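Local atomic coordinates of separin (Saccharomyces cerevisiae, PDB entry 5U1T), a protein that cleaves the SCC1 subunit of cohesin as a caspase-like cysteine protease, releasing sister chromatids at anaphase, and is held inactive by securin for most of the cell cycle. Residues C284-N289 with T322-V327; C328-I333 with G376-I381. All blocks are in the same frame, centred on the assembly; numbering follows the deposited sequence.

How the interactions relate
Interactions 1 and 2 follow one another along helix 319-336, their centres about 11 Å apart. Residues 322-327 of that helix receive the loop 284-289, and the next turn and a half, 328-333, packs on helix 365-384. The loop also reaches into the second site: Cys284 CB and Cys328 CB lie 3.8 Å apart, and Asn289 CA is 3.7 Å from Cys328 SG. Interaction 1 is largely a surface contact, interaction 2 a buried apolar one. Their centres lie about 73 and 66 Å, respectively, from the centre of the chain, in its helical part, away from the probable catalytic cysteine, Cys1497.

Interaction 1 of 2, residues C284-N289 with T322-V327; sequences CNMSEN and TLKCLV
The carbonyl oxygen of Met286 is approached by two donors, both weakly bound: Lys324 NZ from the helix at 3.3 Å, and the backbone N of Asn289 from the same loop at 3.5 Å. The position of the lysine nitrogen is not secure in the model, so the first of these bonds is tentative. The loop is held in shape from within. Glu288 N bonds to Asn285 O, closing a tight turn, and Ser287 OG donates to Asn285 OD1 over 2.6 Å, at a C=O...donor angle of 160°.

Around the polar link the contact is made by sulfur and aliphatic carbon. The Met286 chain bends at its last two torsions, and chi3 of -67° turns the terminal methyl back over the lysine stem, where CE of Met286 lies 3.6 Å from Lys324 CG. Met286 SD is 3.8 Å from Lys324 CG, so the thioether and its methyl both rest on one methylene. The Lys324 chain sets out with CG anti to the backbone N and then bends at chi2; the lysine and Asn289 side chains cross at about a right angle. Beside this, Cys284 SG and Cys325 SG meet at 4.0 Å, a van der Waals contact and not a disulfide. The sulfur of Met286 extends this small sulfur-rich patch, 4.4 Å from SG of Cys325.

In sequence the loop falls between helices 264-274 and 298-313, and it covers one side of helix 319-336. Other sides of that helix are taken by its neighbours in the helical array: Leu326, turned away from the loop, packs on Thr351 and Tyr354 of helix 342-357. Val327 of the helix touches Glu373 and Leu374 of helix 365-384, and Asn289 of the loop reaches the same Glu373.

Interaction 2 of 2, residues C328-I333 with G376-I381; sequences CLWSTI and GVLSEI
Trp330 and Leu378 join helices 319-336 and 365-384, first and third of a consecutive run in an all-helical array resembling an alpha-solenoid. The two segments run in nearly the same direction, crossing at 29° with their axes 9.6 Å apart, and helix 342-357 comes between them in sequence.

One CH-pi contact leads: Leu378 CD2 sits over the five-membered ring of Trp330, 4.0 Å from its centroid. Across the indole, the opposite face is covered near its rim by CD1 of Ile333.

Apolar contacts surround it. Ile381 CD1 comes to the indole edge, 4.1 Å from Trp330 CE3, and also meets Ile333 CG2 at 3.8 Å, bridging the two side chains.

Ile344, Gln347 and Thr351 of helix 342-357 also touch the Trp330 side chain. An alanine at Trp330 would probably leave Leu378 CD2 and Ile381 CD1 without their aromatic partner and open a gap among the three helices.

Val377 meets mainly backbone. Its CG2, anti to the backbone N, lies 3.9 Å from Trp330 O and 4.1 Å from Ser331 OG, a hydroxyl that is hydrogen-bonded to Val327 O.

Interaction 1 of 2, residues C284-N289 with T322-V327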
ATOM      1  N   CYS A 284     -11.722 -47.913  60.962  1.00116.26           N
ATOM      2  CA  CYS A 284     -11.808 -46.489  61.175  1.00111.00           C
ATOM      3  C   CYS A 284     -13.166 -46.149  61.758  1.00108.95           C
ATOM      4  O   CYS A 284     -14.145 -46.852  61.505  1.00110.77           O
ATOM      5  CB  CYS A 284     -11.581 -45.749  59.856  1.00115.77           C
ATOM      6  SG  CYS A 284     -11.949 -46.724  58.345  1.00121.99           S
ATOM      7  N   ASN A 285     -13.222 -45.085  62.554  1.00104.54           N
ATOM      8  CA  ASN A 285     -14.489 -44.612  63.093  1.00106.61           C
ATOM      9  C   ASN A 285     -15.307 -44.000  61.966  1.00103.75           C
ATOM     10  O   ASN A 285     -15.093 -42.845  61.596  1.00106.65           O
ATOM     11  CB  ASN A 285     -14.266 -43.594  64.221  1.00106.80           C
ATOM     12  CG  ASN A 285     -15.463 -43.484  65.165  1.00108.65           C
ATOM     13  OD1 ASN A 285     -16.616 -43.599  64.748  1.00105.46           O
ATOM     14  ND2 ASN A 285     -15.187 -43.255  66.444  1.00107.10           N
ATOM     15  N   MET A 286     -16.225 -44.787  61.411  1.00103.39           N
ATOM     16  CA  MET A 286     -17.021 -44.366  60.258  1.00104.34           C
ATOM     17  C   MET A 286     -17.900 -43.168  60.606  1.00103.43           C
ATOM     18  O   MET A 286     -18.075 -42.241  59.797  1.00102.27           O
ATOM     19  CB  MET A 286     -17.885 -45.529  59.753  1.00 99.39           C
ATOM     20  CG  MET A 286     -17.093 -46.727  59.242  1.00101.70           C
ATOM     21  SD  MET A 286     -16.735 -46.632  57.479  1.00106.36           S
ATOM     22  CE  MET A 286     -18.388 -46.793  56.797  1.00 98.24           C
ATOM     23  N   SER A 287     -18.428 -43.190  61.826  1.00101.70           N
ATOM     24  CA  SER A 287     -19.329 -42.155  62.309  1.00102.38           C
ATOM     25  C   SER A 287     -18.621 -40.823  62.548  1.00105.32           C
ATOM     26  O   SER A 287     -19.276 -39.784  62.648  1.00106.19           O
ATOM     27  CB  SER A 287     -20.030 -42.620  63.600  1.00112.37           C
ATOM     28  OG  SER A 287     -19.141 -43.253  64.518  1.00113.32           O
ATOM     29  N   GLU A 288     -17.301 -40.845  62.630  1.00103.41           N
ATOM     30  CA  GLU A 288     -16.564 -39.618  62.887  1.00103.62           C
ATOM     31  C   GLU A 288     -15.604 -39.191  61.791  1.00102.46           C
ATOM     32  O   GLU A 288     -14.819 -38.273  61.996  1.00101.50           O
ATOM     33  CB  GLU A 288     -15.787 -39.735  64.189  1.00106.11           C
ATOM     34  CG  GLU A 288     -16.599 -40.264  65.344  1.00107.56           C
ATOM     35  CD  GLU A 288     -17.642 -39.281  65.803  1.00113.56           C
ATOM     36  OE1 GLU A 288     -18.209 -39.483  66.890  1.00118.10           O
ATOM     37  OE2 GLU A 288     -17.898 -38.308  65.077  1.00112.24           O
ATOM     38  N   ASN A 289     -15.674 -39.852  60.644  1.00 97.96           N
ATOM     39  CA  ASN A 289     -14.815 -39.559  59.511  1.00 94.58           C
ATOM     40  C   ASN A 289     -13.348 -39.537  59.883  1.00 95.40           C
ATOM     41  O   ASN A 289     -12.631 -38.632  59.514  1.00 94.23           O
ATOM     42  CB  ASN A 289     -15.199 -38.243  58.818  1.00 92.95           C
ATOM     43  CG  ASN A 289     -16.399 -38.378  57.950  1.00 91.77           C
ATOM     44  OD1 ASN A 289     -17.091 -37.413  57.694  1.00 94.05           O
ATOM     45  ND2 ASN A 289     -16.656 -39.579  57.496  1.00 95.50           N
ATOM     46  N   THR A 322     -15.234 -47.802  49.763  1.00 98.96           N
ATOM     47  CA  THR A 322     -13.813 -47.485  49.817  1.00 98.99           C
ATOM     48  C   THR A 322     -13.495 -46.033  50.063  1.00 97.49           C
ATOM     49  O   THR A 322     -12.626 -45.702  50.852  1.00 95.31           O
ATOM     50  CB  THR A 322     -13.177 -47.820  48.485  1.00104.29           C
ATOM     51  OG1 THR A 322     -13.935 -47.176  47.468  1.00111.42           O
ATOM     52  CG2 THR A 322     -13.226 -49.291  48.241  1.00101.30           C
ATOM     53  N   LEU A 323     -14.172 -45.166  49.336  1.00 98.61           N
ATOM     54  CA  LEU A 323     -13.972 -43.750  49.475  1.00 96.56           C
ATOM     55  C   LEU A 323     -14.213 -43.353  50.900  1.00 96.88           C
ATOM     56  O   LEU A 323     -13.435 -42.632  51.503  1.00 92.78           O
ATOM     57  CB  LEU A 323     -14.986 -43.027  48.606  1.00 93.58           C
ATOM     58  CG  LEU A 323     -14.924 -43.180  47.092  1.00 98.70           C
ATOM     59  CD1 LEU A 323     -16.100 -42.505  46.422  1.00 90.14           C
ATOM     60  CD2 LEU A 323     -13.613 -42.638  46.562  1.00 94.08           C
ATOM     61  N   LYS A 324     -15.306 -43.854  51.443  1.00 98.59           N
ATOM     62  CA  LYS A 324     -15.685 -43.493  52.808  1.00 95.74           C
ATOM     63  C   LYS A 324     -14.544 -43.709  53.801  1.00 99.98           C
ATOM     64  O   LYS A 324     -14.288 -42.871  54.667  1.00 97.34           O
ATOM     65  CB  LYS A 324     -16.910 -44.293  53.244  1.00 95.73           C
ATOM     66  CG  LYS A 324     -17.260 -44.104  54.699  1.00 94.35           C
ATOM     67  CD  LYS A 324     -17.499 -42.643  55.005  1.00 98.10           C
ATOM     68  CE  LYS A 324     -17.688 -42.423  56.490  1.00104.39           C
ATOM     69  NZ  LYS A 324     -18.291 -41.094  56.741  1.00104.44           N
ATOM     70  N   CYS A 325     -13.868 -44.844  53.673  1.00100.27           N
ATOM     71  CA  CYS A 325     -12.688 -45.115  54.474  1.00 96.47           C
ATOM     72  C   CYS A 325     -11.561 -44.148  54.126  1.00 96.84           C
ATOM     73  O   CYS A 325     -10.898 -43.609  55.012  1.00 94.41           O
ATOM     74  CB  CYS A 325     -12.238 -46.555  54.267  1.00 96.75           C
ATOM     75  SG  CYS A 325     -13.493 -47.738  54.748  1.00114.10           S
ATOM     76  N   LEU A 326     -11.360 -43.930  52.830  1.00 97.67           N
ATOM     77  CA  LEU A 326     -10.339 -43.007  52.339  1.00 95.56           C
ATOM     78  C   LEU A 326     -10.460 -41.616  52.962  1.00 89.38           C
ATOM     79  O   LEU A 326      -9.456 -41.011  53.350  1.00 83.21           O
ATOM     80  CB  LEU A 326     -10.418 -42.911  50.819  1.00 92.89           C
ATOM     81  CG  LEU A 326      -9.654 -43.992  50.064  1.00 92.95           C
ATOM     82  CD1 LEU A 326     -10.277 -45.342  50.313  1.00100.45           C
ATOM     83  CD2 LEU A 326      -9.625 -43.667  48.575  1.00 97.44           C
ATOM     84  N   VAL A 327     -11.694 -41.125  53.058  1.00 88.09           N
ATOM     85  CA  VAL A 327     -11.973 -39.856  53.721  1.00 88.98           C
ATOM     86  C   VAL A 327     -11.568 -39.927  55.188  1.00 91.20           C
ATOM     87  O   VAL A 327     -10.955 -38.999  55.722  1.00 88.50           O
ATOM     88  CB  VAL A 327     -13.461 -39.481  53.639  1.00 85.76           C
ATOM     89  CG1 VAL A 327     -13.716 -38.205  54.407  1.00 85.88           C
ATOM     90  CG2 VAL A 327     -13.912 -39.345  52.198  1.00 82.02           C
TER

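Interaction 2 of 2, residues C328-I333 with G376-I381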
ATOM      1  N   CYS A 328     -11.918 -41.039  55.829  1.00 91.10           N
ATOM      2  CA  CYS A 328     -11.581 -41.275  57.230  1.00 92.63           C
ATOM      3  C   CYS A 328     -10.078 -41.225  57.473  1.00 92.43           C
ATOM      4  O   CYS A 328      -9.602 -40.583  58.411  1.00 94.14           O
ATOM      5  CB  CYS A 328     -12.123 -42.637  57.699  1.00 97.89           C
ATOM      6  SG  CYS A 328     -13.931 -42.737  57.908  1.00107.05           S
ATOM      7  N   LEU A 329      -9.334 -41.915  56.624  1.00 90.75           N
ATOM      8  CA  LEU A 329      -7.892 -42.003  56.790  1.00 91.77           C
ATOM      9  C   LEU A 329      -7.222 -40.645  56.619  1.00 88.67           C
ATOM     10  O   LEU A 329      -6.404 -40.248  57.447  1.00 83.80           O
ATOM     11  CB  LEU A 329      -7.323 -43.035  55.811  1.00 90.96           C
ATOM     12  CG  LEU A 329      -5.829 -43.320  55.681  1.00 91.03           C
ATOM     13  CD1 LEU A 329      -5.272 -43.876  56.973  1.00103.45           C
ATOM     14  CD2 LEU A 329      -5.583 -44.274  54.521  1.00 91.16           C
ATOM     15  N   TRP A 330      -7.586 -39.921  55.564  1.00 90.15           N
ATOM     16  CA  TRP A 330      -6.881 -38.687  55.250  1.00 89.06           C
ATOM     17  C   TRP A 330      -7.319 -37.538  56.137  1.00 87.83           C
ATOM     18  O   TRP A 330      -6.594 -36.552  56.284  1.00 83.48           O
ATOM     19  CB  TRP A 330      -7.054 -38.332  53.774  1.00 86.47           C
ATOM     20  CG  TRP A 330      -6.164 -39.161  52.933  1.00 83.74           C
ATOM     21  CD1 TRP A 330      -6.514 -40.255  52.200  1.00 84.00           C
ATOM     22  CD2 TRP A 330      -4.752 -39.004  52.779  1.00 79.40           C
ATOM     23  NE1 TRP A 330      -5.406 -40.781  51.579  1.00 79.55           N
ATOM     24  CE2 TRP A 330      -4.310 -40.032  51.920  1.00 83.89           C
ATOM     25  CE3 TRP A 330      -3.817 -38.085  53.272  1.00 83.34           C
ATOM     26  CZ2 TRP A 330      -2.967 -40.169  51.541  1.00 86.97           C
ATOM     27  CZ3 TRP A 330      -2.482 -38.220  52.890  1.00 83.24           C
ATOM     28  CH2 TRP A 330      -2.072 -39.257  52.037  1.00 86.30           C
ATOM     29  N   SER A 331      -8.492 -37.667  56.747  1.00 81.86           N
ATOM     30  CA  SER A 331      -8.924 -36.659  57.693  1.00 80.31           C
ATOM     31  C   SER A 331      -8.077 -36.765  58.954  1.00 86.61           C
ATOM     32  O   SER A 331      -7.725 -35.753  59.555  1.00 88.84           O
ATOM     33  CB  SER A 331     -10.405 -36.805  58.015  1.00 84.67           C
ATOM     34  OG  SER A 331     -11.173 -36.925  56.834  1.00 79.45           O
ATOM     35  N   THR A 332      -7.729 -37.989  59.347  1.00 88.93           N
ATOM     36  CA  THR A 332      -6.893 -38.171  60.532  1.00 89.37           C
ATOM     37  C   THR A 332      -5.473 -37.680  60.254  1.00 85.99           C
ATOM     38  O   THR A 332      -4.796 -37.201  61.161  1.00 86.13           O
ATOM     39  CB  THR A 332      -6.842 -39.648  61.010  1.00 90.09           C
ATOM     40  OG1 THR A 332      -8.166 -40.184  61.077  1.00 91.98           O
ATOM     41  CG2 THR A 332      -6.197 -39.752  62.395  1.00 91.15           C
ATOM     42  N   ILE A 333      -5.025 -37.786  59.004  1.00 83.22           N
ATOM     43  CA  ILE A 333      -3.680 -37.326  58.656  1.00 83.07           C
ATOM     44  C   ILE A 333      -3.548 -35.822  58.883  1.00 84.30           C
ATOM     45  O   ILE A 333      -2.594 -35.376  59.526  1.00 84.93           O
ATOM     46  CB  ILE A 333      -3.303 -37.664  57.198  1.00 84.31           C
ATOM     47  CG1 ILE A 333      -3.223 -39.182  57.015  1.00 85.13           C
ATOM     48  CG2 ILE A 333      -1.982 -37.011  56.824  1.00 84.51           C
ATOM     49  CD1 ILE A 333      -2.233 -39.647  55.971  1.00 81.80           C
ATOM     50  N   GLY A 376     -11.911 -32.683  48.630  1.00 75.92           N
ATOM     51  CA  GLY A 376     -11.788 -31.496  49.452  1.00 74.12           C
ATOM     52  C   GLY A 376     -10.750 -31.614  50.553  1.00 76.05           C
ATOM     53  O   GLY A 376      -9.978 -30.689  50.787  1.00 75.36           O
ATOM     54  N   VAL A 377     -10.729 -32.752  51.238  1.00 78.32           N
ATOM     55  CA  VAL A 377      -9.816 -32.916  52.362  1.00 80.61           C
ATOM     56  C   VAL A 377      -8.403 -33.090  51.838  1.00 82.31           C
ATOM     57  O   VAL A 377      -7.439 -32.680  52.484  1.00 79.99           O
ATOM     58  CB  VAL A 377     -10.224 -34.106  53.269  1.00 80.94           C
ATOM     59  CG1 VAL A 377     -10.585 -35.309  52.440  1.00 83.01           C
ATOM     60  CG2 VAL A 377      -9.124 -34.445  54.272  1.00 78.22           C
ATOM     61  N   LEU A 378      -8.295 -33.666  50.645  1.00 78.48           N
ATOM     62  CA  LEU A 378      -7.008 -33.854  49.986  1.00 78.33           C
ATOM     63  C   LEU A 378      -6.393 -32.533  49.514  1.00 80.80           C
ATOM     64  O   LEU A 378      -5.173 -32.351  49.581  1.00 80.02           O
ATOM     65  CB  LEU A 378      -7.155 -34.812  48.799  1.00 80.52           C
ATOM     66  CG  LEU A 378      -7.326 -36.300  49.120  1.00 77.08           C
ATOM     67  CD1 LEU A 378      -7.596 -37.109  47.861  1.00 72.15           C
ATOM     68  CD2 LEU A 378      -6.104 -36.822  49.840  1.00 79.36           C
ATOM     69  N   SER A 379      -7.232 -31.622  49.023  1.00 78.58           N
ATOM     70  CA  SER A 379      -6.759 -30.316  48.568  1.00 72.78           C
ATOM     71  C   SER A 379      -6.197 -29.517  49.734  1.00 75.69           C
ATOM     72  O   SER A 379      -5.215 -28.783  49.602  1.00 77.97           O
ATOM     73  CB  SER A 379      -7.887 -29.539  47.883  1.00 74.58           C
ATOM     74  OG  SER A 379      -8.981 -29.325  48.751  1.00 81.72           O
ATOM     75  N   GLU A 380      -6.833 -29.681  50.885  1.00 80.37           N
ATOM     76  CA  GLU A 380      -6.385 -29.036  52.103  1.00 79.92           C
ATOM     77  C   GLU A 380      -5.019 -29.566  52.532  1.00 79.59           C
ATOM     78  O   GLU A 380      -4.205 -28.821  53.079  1.00 77.30           O
ATOM     79  CB  GLU A 380      -7.420 -29.237  53.213  1.00 83.47           C
ATOM     80  CG  GLU A 380      -8.621 -28.327  53.077  1.00 78.83           C
ATOM     81  CD  GLU A 380      -8.206 -26.874  52.910  1.00 89.20           C
ATOM     82  OE1 GLU A 380      -8.699 -26.207  51.969  1.00 96.16           O
ATOM     83  OE2 GLU A 380      -7.377 -26.397  53.717  1.00 83.86           O
ATOM     84  N   ILE A 381      -4.768 -30.847  52.283  1.00 77.33           N
ATOM     85  CA  ILE A 381      -3.472 -31.430  52.590  1.00 80.65           C
ATOM     86  C   ILE A 381      -2.388 -30.745  51.765  1.00 79.26           C
ATOM     87  O   ILE A 381      -1.334 -30.381  52.286  1.00 77.06           O
ATOM     88  CB  ILE A 381      -3.451 -32.958  52.332  1.00 84.37           C
ATOM     89  CG1 ILE A 381      -4.165 -33.701  53.465  1.00 82.80           C
ATOM     90  CG2 ILE A 381      -2.024 -33.459  52.207  1.00 83.52           C
ATOM     91  CD1 ILE A 381      -3.232 -34.221  54.539  1.00 82.27           C
TER